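Local structure of Beta/alpha-amylase (Paenibacillus polymyxa, 3VOC) at residues K24-Q28 against A66-L72; T40-Y46 against W57-Y63; W74-T80 against L136-F140. The protein releases maltose units from the non-reducing ends of starch chains through this beta-amylase domain, part of a longer secreted precursor that also yields an alpha-amylase. All blocks are in the same frame, centred on the assembly; numbering follows the deposited sequence.

Contact 1. Residues K24-Q28 against A66-L72; sequences KKQLQ and AVKEAGL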
loop_
_atom_site.group_PDB
_atom_site.type_symbol
_atom_site.label_atom_id
_atom_site.label_comp_id
_atom_site.label_asym_id
_atom_site.label_seq_id
_atom_site.Cartn_x
_atom_site.Cartn_y
_atom_site.Cartn_z
ATOM N N LYS A 24 -26.743 -4.674 0.018
ATOM C CA LYS A 24 -27.397 -4.478 1.319
ATOM C C LYS A 24 -27.642 -5.795 2.086
ATOM O O LYS A 24 -27.475 -5.837 3.300
ATOM C CB LYS A 24 -28.704 -3.688 1.172
ATOM C CG LYS A 24 -28.499 -2.211 0.843
ATOM C CD LYS A 24 -29.821 -1.488 0.753
ATOM C CE LYS A 24 -29.613 -0.014 0.397
ATOM N NZ LYS A 24 -30.776 0.834 0.805
ATOM N N LYS A 25 -28.038 -6.857 1.381
ATOM C CA LYS A 25 -28.173 -8.194 1.988
ATOM C C LYS A 25 -26.836 -8.685 2.554
ATOM O O LYS A 25 -26.778 -9.255 3.657
ATOM C CB LYS A 25 -28.689 -9.213 0.968
ATOM C CG LYS A 25 -30.178 -9.079 0.648
ATOM C CD LYS A 25 -30.630 -10.082 -0.422
ATOM C CE LYS A 25 -31.875 -9.558 -1.102
ATOM N NZ LYS A 25 -32.306 -10.353 -2.294
ATOM N N GLN A 26 -25.767 -8.486 1.782
ATOM C CA GLN A 26 -24.428 -8.863 2.245
ATOM C C GLN A 26 -24.046 -8.087 3.498
ATOM O O GLN A 26 -23.496 -8.665 4.446
ATOM C CB GLN A 26 -23.374 -8.628 1.171
ATOM C CG GLN A 26 -23.426 -9.574 -0.019
ATOM C CD GLN A 26 -22.370 -9.204 -1.050
ATOM O OE1 GLN A 26 -22.293 -8.054 -1.466
ATOM N NE2 GLN A 26 -21.530 -10.158 -1.427
ATOM N N LEU A 27 -24.310 -6.782 3.492
ATOM C CA LEU A 27 -23.983 -5.937 4.645
ATOM C C LEU A 27 -24.723 -6.390 5.897
ATOM O O LEU A 27 -24.120 -6.498 6.961
ATOM C CB LEU A 27 -24.286 -4.468 4.346
ATOM C CG LEU A 27 -23.448 -3.801 3.248
ATOM C CD1 LEU A 27 -23.972 -2.381 3.021
ATOM C CD2 LEU A 27 -21.961 -3.790 3.645
ATOM N N GLN A 28 -26.023 -6.661 5.768
ATOM C CA GLN A 28 -26.836 -7.114 6.905
ATOM C C GLN A 28 -26.279 -8.396 7.520
ATOM O O GLN A 28 -26.146 -8.508 8.740
ATOM C CB GLN A 28 -28.287 -7.349 6.481
ATOM C CG GLN A 28 -29.015 -6.098 6.091
ATOM C CD GLN A 28 -30.215 -6.377 5.187
ATOM O OE1 GLN A 28 -30.778 -7.489 5.176
ATOM N NE2 GLN A 28 -30.615 -5.362 4.427
ATOM N N ALA A 66 -25.567 3.099 2.484
ATOM C CA ALA A 66 -25.912 1.673 2.623
ATOM C C ALA A 66 -25.202 1.049 3.841
ATOM O O ALA A 66 -25.820 0.331 4.657
ATOM C CB ALA A 66 -25.585 0.899 1.332
ATOM N N VAL A 67 -23.915 1.350 3.975
ATOM C CA VAL A 67 -23.110 0.831 5.094
ATOM C C VAL A 67 -23.693 1.329 6.434
ATOM O O VAL A 67 -23.915 0.535 7.353
ATOM C CB VAL A 67 -21.596 1.164 4.923
ATOM C CG1 VAL A 67 -20.792 0.870 6.213
ATOM C CG2 VAL A 67 -21.008 0.386 3.743
ATOM N N LYS A 68 -23.980 2.630 6.505
ATOM C CA LYS A 68 -24.599 3.251 7.687
ATOM C C LYS A 68 -25.954 2.625 8.039
ATOM O O LYS A 68 -26.223 2.319 9.198
ATOM C CB LYS A 68 -24.814 4.743 7.427
ATOM C CG LYS A 68 -25.463 5.468 8.590
ATOM C CD LYS A 68 -25.667 6.930 8.264
ATOM C CE LYS A 68 -26.287 7.630 9.452
ATOM N NZ LYS A 68 -27.768 7.387 9.524
ATOM N N GLU A 69 -26.794 2.436 7.024
ATOM C CA GLU A 69 -28.136 1.878 7.202
ATOM C C GLU A 69 -28.097 0.445 7.749
ATOM O O GLU A 69 -28.981 0.046 8.519
ATOM C CB GLU A 69 -28.930 1.979 5.885
ATOM C CG GLU A 69 -30.288 1.255 5.877
ATOM C CD GLU A 69 -30.935 1.199 4.483
ATOM O OE1 GLU A 69 -30.259 0.812 3.505
ATOM O OE2 GLU A 69 -32.136 1.539 4.375
ATOM N N ALA A 70 -27.056 -0.312 7.390
ATOM C CA ALA A 70 -26.870 -1.672 7.918
ATOM C C ALA A 70 -26.280 -1.704 9.333
ATOM O O ALA A 70 -26.083 -2.778 9.902
ATOM C CB ALA A 70 -26.023 -2.507 6.961
ATOM N N GLY A 71 -26.002 -0.530 9.894
ATOM C CA GLY A 71 -25.455 -0.427 11.237
ATOM C C GLY A 71 -23.957 -0.684 11.325
ATOM O O GLY A 71 -23.448 -0.925 12.405
ATOM N N LEU A 72 -23.264 -0.644 10.188
ATOM C CA LEU A 72 -21.820 -0.817 10.141
ATOM C C LEU A 72 -21.060 0.511 10.122
ATOM O O LEU A 72 -21.604 1.541 9.707
ATOM C CB LEU A 72 -21.429 -1.622 8.901
ATOM C CG LEU A 72 -21.942 -3.061 8.914
ATOM C CD1 LEU A 72 -22.064 -3.637 7.501
ATOM C CD2 LEU A 72 -21.034 -3.916 9.802
#

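Contact 2. Residues T40-Y46 against W57-Y63; sequences TDVWWGY and WSYYKTY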
loop_
_atom_site.group_PDB
_atom_site.type_symbol
_atom_site.label_atom_id
_atom_site.label_comp_id
_atom_site.label_asym_id
_atom_site.label_seq_id
_atom_site.Cartn_x
_atom_site.Cartn_y
_atom_site.Cartn_z
ATOM N N THR A 40 -13.157 0.236 2.068
ATOM C CA THR A 40 -13.618 0.538 0.714
ATOM C C THR A 40 -12.576 1.339 -0.048
ATOM O O THR A 40 -12.205 2.427 0.382
ATOM C CB THR A 40 -14.912 1.388 0.755
ATOM O OG1 THR A 40 -15.925 0.694 1.495
ATOM C CG2 THR A 40 -15.422 1.705 -0.675
ATOM N N ASP A 41 -12.116 0.810 -1.182
ATOM C CA ASP A 41 -11.373 1.628 -2.128
ATOM C C ASP A 41 -12.257 2.764 -2.636
ATOM O O ASP A 41 -13.288 2.519 -3.273
ATOM C CB ASP A 41 -10.880 0.812 -3.316
ATOM C CG ASP A 41 -9.568 0.106 -3.032
ATOM O OD1 ASP A 41 -8.612 0.750 -2.562
ATOM O OD2 ASP A 41 -9.494 -1.097 -3.298
ATOM N N VAL A 42 -11.866 3.994 -2.311
ATOM C CA VAL A 42 -12.541 5.200 -2.836
ATOM C C VAL A 42 -11.663 5.650 -3.990
ATOM O O VAL A 42 -10.649 6.350 -3.801
ATOM C CB VAL A 42 -12.747 6.270 -1.734
ATOM C CG1 VAL A 42 -13.487 7.502 -2.262
ATOM C CG2 VAL A 42 -13.519 5.658 -0.538
ATOM N N TRP A 43 -12.019 5.176 -5.188
ATOM C CA TRP A 43 -11.144 5.326 -6.366
ATOM C C TRP A 43 -11.017 6.785 -6.840
ATOM O O TRP A 43 -12.016 7.436 -7.159
ATOM C CB TRP A 43 -11.647 4.451 -7.527
ATOM C CG TRP A 43 -11.550 2.992 -7.240
ATOM C CD1 TRP A 43 -12.572 2.143 -6.956
ATOM C CD2 TRP A 43 -10.347 2.212 -7.176
ATOM N NE1 TRP A 43 -12.084 0.879 -6.729
ATOM C CE2 TRP A 43 -10.722 0.893 -6.854
ATOM C CE3 TRP A 43 -8.985 2.509 -7.353
ATOM C CZ2 TRP A 43 -9.788 -0.146 -6.698
ATOM C CZ3 TRP A 43 -8.047 1.472 -7.207
ATOM C CH2 TRP A 43 -8.458 0.159 -6.882
ATOM N N TRP A 44 -9.789 7.287 -6.918
ATOM C CA TRP A 44 -9.564 8.616 -7.481
ATOM C C TRP A 44 -10.244 8.780 -8.848
ATOM O O TRP A 44 -10.872 9.820 -9.132
ATOM C CB TRP A 44 -8.063 8.896 -7.594
ATOM C CG TRP A 44 -7.726 10.370 -7.697
ATOM C CD1 TRP A 44 -8.598 11.449 -7.552
ATOM C CD2 TRP A 44 -6.429 10.932 -7.915
ATOM N NE1 TRP A 44 -7.903 12.623 -7.690
ATOM C CE2 TRP A 44 -6.575 12.339 -7.909
ATOM C CE3 TRP A 44 -5.146 10.376 -8.116
ATOM C CZ2 TRP A 44 -5.493 13.200 -8.109
ATOM C CZ3 TRP A 44 -4.077 11.225 -8.291
ATOM C CH2 TRP A 44 -4.253 12.631 -8.292
ATOM N N GLY A 45 -10.131 7.733 -9.672
ATOM C CA GLY A 45 -10.688 7.710 -11.029
ATOM C C GLY A 45 -12.205 7.842 -11.063
ATOM O O GLY A 45 -12.759 8.251 -12.075
ATOM N N TYR A 46 -12.865 7.480 -9.958
ATOM C CA TYR A 46 -14.312 7.616 -9.822
ATOM C C TYR A 46 -14.738 9.004 -9.372
ATOM O O TYR A 46 -15.848 9.436 -9.691
ATOM C CB TYR A 46 -14.861 6.638 -8.778
ATOM C CG TYR A 46 -15.103 5.216 -9.236
ATOM C CD1 TYR A 46 -14.568 4.729 -10.421
ATOM C CD2 TYR A 46 -15.846 4.331 -8.435
ATOM C CE1 TYR A 46 -14.776 3.397 -10.827
ATOM C CE2 TYR A 46 -16.068 3.002 -8.834
ATOM C CZ TYR A 46 -15.527 2.545 -10.021
ATOM O OH TYR A 46 -15.719 1.238 -10.418
ATOM N N TRP A 57 -18.842 12.728 -5.840
ATOM C CA TRP A 57 -18.836 11.849 -4.675
ATOM C C TRP A 57 -20.128 11.051 -4.532
ATOM O O TRP A 57 -20.271 10.302 -3.561
ATOM C CB TRP A 57 -18.594 12.661 -3.389
ATOM C CG TRP A 57 -17.242 13.319 -3.329
ATOM C CD1 TRP A 57 -16.967 14.646 -3.513
ATOM C CD2 TRP A 57 -15.983 12.686 -3.062
ATOM N NE1 TRP A 57 -15.621 14.879 -3.363
ATOM C CE2 TRP A 57 -14.995 13.692 -3.085
ATOM C CE3 TRP A 57 -15.598 11.369 -2.778
ATOM C CZ2 TRP A 57 -13.641 13.421 -2.854
ATOM C CZ3 TRP A 57 -14.260 11.099 -2.549
ATOM C CH2 TRP A 57 -13.295 12.117 -2.591
ATOM N N SER A 58 -21.063 11.192 -5.483
ATOM C CA SER A 58 -22.434 10.673 -5.272
ATOM C C SER A 58 -22.479 9.151 -5.073
ATOM O O SER A 58 -23.167 8.656 -4.190
ATOM C CB SER A 58 -23.400 11.104 -6.390
ATOM O OG SER A 58 -22.964 10.642 -7.659
ATOM N N TYR A 59 -21.726 8.413 -5.874
ATOM C CA TYR A 59 -21.655 6.960 -5.686
ATOM C C TYR A 59 -21.160 6.564 -4.280
ATOM O O TYR A 59 -21.690 5.635 -3.661
ATOM C CB TYR A 59 -20.802 6.320 -6.777
ATOM C CG TYR A 59 -20.437 4.872 -6.512
ATOM C CD1 TYR A 59 -21.340 3.847 -6.783
ATOM C CD2 TYR A 59 -19.170 4.529 -6.020
ATOM C CE1 TYR A 59 -21.004 2.507 -6.550
ATOM C CE2 TYR A 59 -18.818 3.193 -5.803
ATOM C CZ TYR A 59 -19.740 2.190 -6.070
ATOM O OH TYR A 59 -19.402 0.870 -5.850
ATOM N N TYR A 60 -20.147 7.254 -3.774
ATOM C CA TYR A 60 -19.632 6.912 -2.454
ATOM C C TYR A 60 -20.514 7.381 -1.311
ATOM O O TYR A 60 -20.508 6.785 -0.244
ATOM C CB TYR A 60 -18.176 7.354 -2.281
ATOM C CG TYR A 60 -17.255 6.458 -3.055
ATOM C CD1 TYR A 60 -17.060 5.132 -2.656
ATOM C CD2 TYR A 60 -16.598 6.915 -4.221
ATOM C CE1 TYR A 60 -16.224 4.284 -3.377
ATOM C CE2 TYR A 60 -15.735 6.061 -4.953
ATOM C CZ TYR A 60 -15.565 4.751 -4.518
ATOM O OH TYR A 60 -14.744 3.877 -5.197
ATOM N N LYS A 61 -21.295 8.431 -1.537
ATOM C CA LYS A 61 -22.303 8.823 -0.550
ATOM C C LYS A 61 -23.379 7.730 -0.488
ATOM O O LYS A 61 -23.789 7.315 0.593
ATOM C CB LYS A 61 -22.893 10.198 -0.874
ATOM C CG LYS A 61 -22.017 11.360 -0.406
ATOM C CD LYS A 61 -22.425 12.674 -1.048
ATOM C CE LYS A 61 -21.614 13.858 -0.462
ATOM N NZ LYS A 61 -21.601 15.053 -1.402
ATOM N N THR A 62 -23.788 7.219 -1.648
ATOM C CA THR A 62 -24.723 6.084 -1.686
ATOM C C THR A 62 -24.154 4.852 -0.972
ATOM O O THR A 62 -24.850 4.188 -0.189
ATOM C CB THR A 62 -25.097 5.721 -3.133
ATOM O OG1 THR A 62 -25.633 6.880 -3.787
ATOM C CG2 THR A 62 -26.136 4.601 -3.162
ATOM N N TYR A 63 -22.903 4.530 -1.295
ATOM C CA TYR A 63 -22.200 3.418 -0.677
ATOM C C TYR A 63 -22.172 3.604 0.838
ATOM O O TYR A 63 -22.590 2.712 1.587
ATOM C CB TYR A 63 -20.787 3.378 -1.249
ATOM C CG TYR A 63 -19.973 2.142 -0.977
ATOM C CD1 TYR A 63 -19.409 1.428 -2.035
ATOM C CD2 TYR A 63 -19.722 1.698 0.334
ATOM C CE1 TYR A 63 -18.617 0.299 -1.802
ATOM C CE2 TYR A 63 -18.933 0.555 0.575
ATOM C CZ TYR A 63 -18.378 -0.128 -0.500
ATOM O OH TYR A 63 -17.573 -1.241 -0.291
#

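Contact 3. Residues W74-T80 against L136-F140; sequences WVPIIST and LYASF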
loop_
_atom_site.group_PDB
_atom_site.type_symbol
_atom_site.label_atom_id
_atom_site.label_comp_id
_atom_site.label_asym_id
_atom_site.label_seq_id
_atom_site.Cartn_x
_atom_site.Cartn_y
_atom_site.Cartn_z
ATOM N N TRP A 74 -17.808 2.652 8.460
ATOM C CA TRP A 74 -17.218 2.762 7.117
ATOM C C TRP A 74 -15.774 3.241 7.171
ATOM O O TRP A 74 -15.495 4.289 7.732
ATOM C CB TRP A 74 -18.023 3.728 6.247
ATOM C CG TRP A 74 -17.654 3.664 4.765
ATOM C CD1 TRP A 74 -17.544 2.530 3.987
ATOM C CD2 TRP A 74 -17.372 4.772 3.893
ATOM N NE1 TRP A 74 -17.208 2.872 2.694
ATOM C CE2 TRP A 74 -17.105 4.237 2.606
ATOM C CE3 TRP A 74 -17.328 6.166 4.071
ATOM C CZ2 TRP A 74 -16.785 5.051 1.503
ATOM C CZ3 TRP A 74 -17.016 6.977 2.967
ATOM C CH2 TRP A 74 -16.741 6.416 1.707
ATOM N N VAL A 75 -14.858 2.475 6.583
ATOM C CA VAL A 75 -13.447 2.869 6.567
ATOM C C VAL A 75 -13.023 3.116 5.132
ATOM O O VAL A 75 -12.767 2.169 4.376
ATOM C CB VAL A 75 -12.527 1.835 7.248
ATOM C CG1 VAL A 75 -11.033 2.249 7.111
ATOM C CG2 VAL A 75 -12.922 1.670 8.725
ATOM N N PRO A 76 -12.972 4.394 4.733
ATOM C CA PRO A 76 -12.603 4.715 3.363
ATOM C C PRO A 76 -11.085 4.634 3.161
ATOM O O PRO A 76 -10.319 5.012 4.052
ATOM C CB PRO A 76 -13.083 6.156 3.219
ATOM C CG PRO A 76 -12.873 6.726 4.600
ATOM C CD PRO A 76 -13.246 5.601 5.535
ATOM N N ILE A 77 -10.679 4.089 2.016
ATOM C CA ILE A 77 -9.304 4.150 1.566
ATOM C C ILE A 77 -9.328 5.196 0.457
ATOM O O ILE A 77 -10.036 5.029 -0.529
ATOM C CB ILE A 77 -8.814 2.798 0.977
ATOM C CG1 ILE A 77 -9.032 1.653 1.994
ATOM C CG2 ILE A 77 -7.331 2.917 0.543
ATOM C CD1 ILE A 77 -9.103 0.211 1.364
ATOM N N ILE A 78 -8.580 6.281 0.624
ATOM C CA ILE A 78 -8.499 7.277 -0.450
ATOM C C ILE A 78 -7.536 6.744 -1.534
ATOM O O ILE A 78 -6.311 6.885 -1.450
ATOM C CB ILE A 78 -8.105 8.666 0.066
ATOM C CG1 ILE A 78 -8.964 9.057 1.284
ATOM C CG2 ILE A 78 -8.211 9.705 -1.085
ATOM C CD1 ILE A 78 -10.503 9.011 1.044
ATOM N N SER A 79 -8.110 6.095 -2.534
ATOM C CA SER A 79 -7.330 5.238 -3.430
ATOM C C SER A 79 -6.841 5.994 -4.665
ATOM O O SER A 79 -7.484 5.965 -5.717
ATOM C CB SER A 79 -8.160 4.024 -3.829
ATOM O OG SER A 79 -8.421 3.254 -2.678
ATOM N N THR A 80 -5.712 6.679 -4.487
ATOM C CA THR A 80 -5.022 7.441 -5.521
ATOM C C THR A 80 -4.109 6.485 -6.325
ATOM O O THR A 80 -2.904 6.741 -6.544
ATOM C CB THR A 80 -4.176 8.531 -4.867
ATOM O OG1 THR A 80 -3.428 7.952 -3.794
ATOM C CG2 THR A 80 -5.075 9.645 -4.287
ATOM N N LEU A 136 -7.689 16.543 -2.937
ATOM C CA LEU A 136 -8.619 15.407 -2.879
ATOM C C LEU A 136 -9.039 15.114 -1.426
ATOM O O LEU A 136 -10.218 14.823 -1.144
ATOM C CB LEU A 136 -7.977 14.169 -3.529
ATOM C CG LEU A 136 -8.746 12.843 -3.424
ATOM C CD1 LEU A 136 -10.050 12.948 -4.202
ATOM C CD2 LEU A 136 -7.901 11.697 -3.945
ATOM N N TYR A 137 -8.085 15.197 -0.500
ATOM C CA TYR A 137 -8.389 14.944 0.916
ATOM C C TYR A 137 -9.311 16.044 1.448
ATOM O O TYR A 137 -10.239 15.782 2.226
ATOM C CB TYR A 137 -7.111 14.879 1.761
ATOM C CG TYR A 137 -6.119 13.748 1.442
ATOM C CD1 TYR A 137 -6.474 12.661 0.651
ATOM C CD2 TYR A 137 -4.828 13.775 1.971
ATOM C CE1 TYR A 137 -5.545 11.622 0.387
ATOM C CE2 TYR A 137 -3.900 12.752 1.721
ATOM C CZ TYR A 137 -4.264 11.690 0.931
ATOM O OH TYR A 137 -3.351 10.695 0.691
ATOM N N ALA A 138 -9.042 17.276 1.032
ATOM C CA ALA A 138 -9.873 18.424 1.393
ATOM C C ALA A 138 -11.293 18.215 0.907
ATOM O O ALA A 138 -12.257 18.413 1.651
ATOM C CB ALA A 138 -9.279 19.730 0.795
ATOM N N SER A 139 -11.426 17.806 -0.354
ATOM C CA SER A 139 -12.736 17.567 -0.903
ATOM C C SER A 139 -13.455 16.439 -0.168
ATOM O O SER A 139 -14.654 16.554 0.103
ATOM C CB SER A 139 -12.677 17.263 -2.398
ATOM O OG SER A 139 -13.994 17.249 -2.907
ATOM N N PHE A 140 -12.736 15.357 0.147
ATOM C CA PHE A 140 -13.358 14.251 0.884
ATOM C C PHE A 140 -13.873 14.718 2.235
ATOM O O PHE A 140 -15.008 14.420 2.631
ATOM C CB PHE A 140 -12.370 13.084 1.096
ATOM C CG PHE A 140 -12.979 11.933 1.828
ATOM C CD1 PHE A 140 -13.829 11.035 1.174
ATOM C CD2 PHE A 140 -12.751 11.766 3.180
ATOM C CE1 PHE A 140 -14.438 9.975 1.880
ATOM C CE2 PHE A 140 -13.356 10.719 3.887
ATOM C CZ PHE A 140 -14.196 9.829 3.238
HETATM O O HOH W 1 -4.073 8.540 -0.905
#

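Contact 1. Residues K24-Q28 against A66-L72
Lys24 opens the helical segment 24-28 with a side chain extended beyond CB (chi2 to chi4 all t), which carries NZ to 2.7 Å from OE1 of Glu69; this is a hydrogen-bonded salt bridge at the solvent-facing side of the contact. Leu27 makes the main apolar contact, with 97 Å² covered: its CB meets CB of Ala70 at 3.7 Å, its CD1 lies 4.0 Å from CB of Ala66 and 4.1 Å from CG2 of Val67, and its CD2 is 3.9 Å from CD1 of Leu72. The two helices, 20-32 and 58-69, belong to the outer layer of the TIM barrel, and both Leu27 and Leu72 also touch Ile38 of strand 37-43 beneath. At Gln28 the backbones come closest, CA to CA of Ala70 5.5 Å, a spacing permitted by the small alanine. Just beyond, Gly71 ends its helix in a Schellman motif, with positive phi (80°) and hydrogen bonds Leu72 N to Val67 O (3.1 Å) and Gly71 N to Lys68 O (2.9 Å).

Contact 2. Residues T40-Y46 against W57-Y63
Strand 40-43 and helix 58-63 run nearly antiparallel, their N-to-C directions 163° apart and their axes approaching to 10.0 Å. These are the strand and the helix of one beta-alpha unit of the TIM barrel: the chain leaves the strand, makes the short helix that begins at Trp44 with Trp43 as N-cap, and returns along the barrel wall. Tyr60, covered over 109 Å², reaches across to the strand, and CG1 of Val42 sits over its ring face, 3.8 Å from the centroid and 15° off the normal. Val42 CG1 is also 3.7 Å from CZ3 of Trp57. Thr40 makes a second CH-pi contact, CG2 lying 3.8 Å from the Tyr63 ring centroid, while its OG1 is hydrogen-bonded to Trp74 NE1. The edge of Tyr46 points toward the face of Tyr59 in an offset edge-to-face pair, centroids 5.8 Å apart, planes at 82°. The Tyr60 hydroxyl meets the strand backbone twice: OH donates a weak 2.8 Å bond to Asp41 O and accepts a nearly linear one (171°) from Trp43 N at 3.0 Å.

Contact 3. Residues W74-T80 against L136-F140
A single water spans an otherwise apolar interface, touching both segments at once: it donates to Ile78 O at 2.8 Å and hydrogen-bonds to Thr80 OG1 at 3.0 Å and to Tyr137 OH at 2.8 Å. It sits where strand 74-79 gives way to loop, close to the inverse gamma turn centred on Ser79. The rest of the contact is helix-on-sheet packing in the TIM barrel, with helix 136-140 crossing the outside of the strand at 147° and an axis distance of 10.7 Å. Strand alternation decides which residues take part: Trp74, Pro76 and Ile78 direct their CA-to-CB bonds toward the helix, as does Thr80 just after the strand. Ile78 is central, with 87 Å² covered. Its CG2 lies 3.5 Å from CD2 of Leu136 and 3.6 Å from CE1 of Tyr137, at the edge of that ring, while its CD1 stands over the Phe140 face, 3.9 Å from the centroid and 12° off the normal. Phe140 extends the packing, its CZ 3.6 Å from CG of Pro76 and 4.0 Å from CZ3 of Trp74. Thr80 adds CG2 at 3.5 Å from CD2 of Leu136. All seven touching residues are buried, so the chemistry implies that close apolar packing holds helix to strand, while the water gives the Tyr137 hydroxyl a polar partner in the buried interface.

In the fold
Contacts 1 and 2, centres about 16 Å apart, both use helix 58-69, and strand 73-79 of contact 3 comes next in the chain. Contact 1 lies peripherally, its centre about 26 Å from that of the chain, yet it packs on contact 3, centres about 20 Å apart, through Val67 CG1 and Trp74 CB at 4.0 Å. Contacts 2 and 3, centres about 9 Å apart, join through neighbouring strands: Val42 N lies 2.8 Å from Ile77 O, and Asp41 OD1 2.5 Å from Ser79 OG. Asp41 probably binds substrate, as in related enzymes, and the Trp43 side chain lies about 3 Å from that of His81, probably another such residue. The Leu136 side chain is about 6 Å from the bound calcium ion.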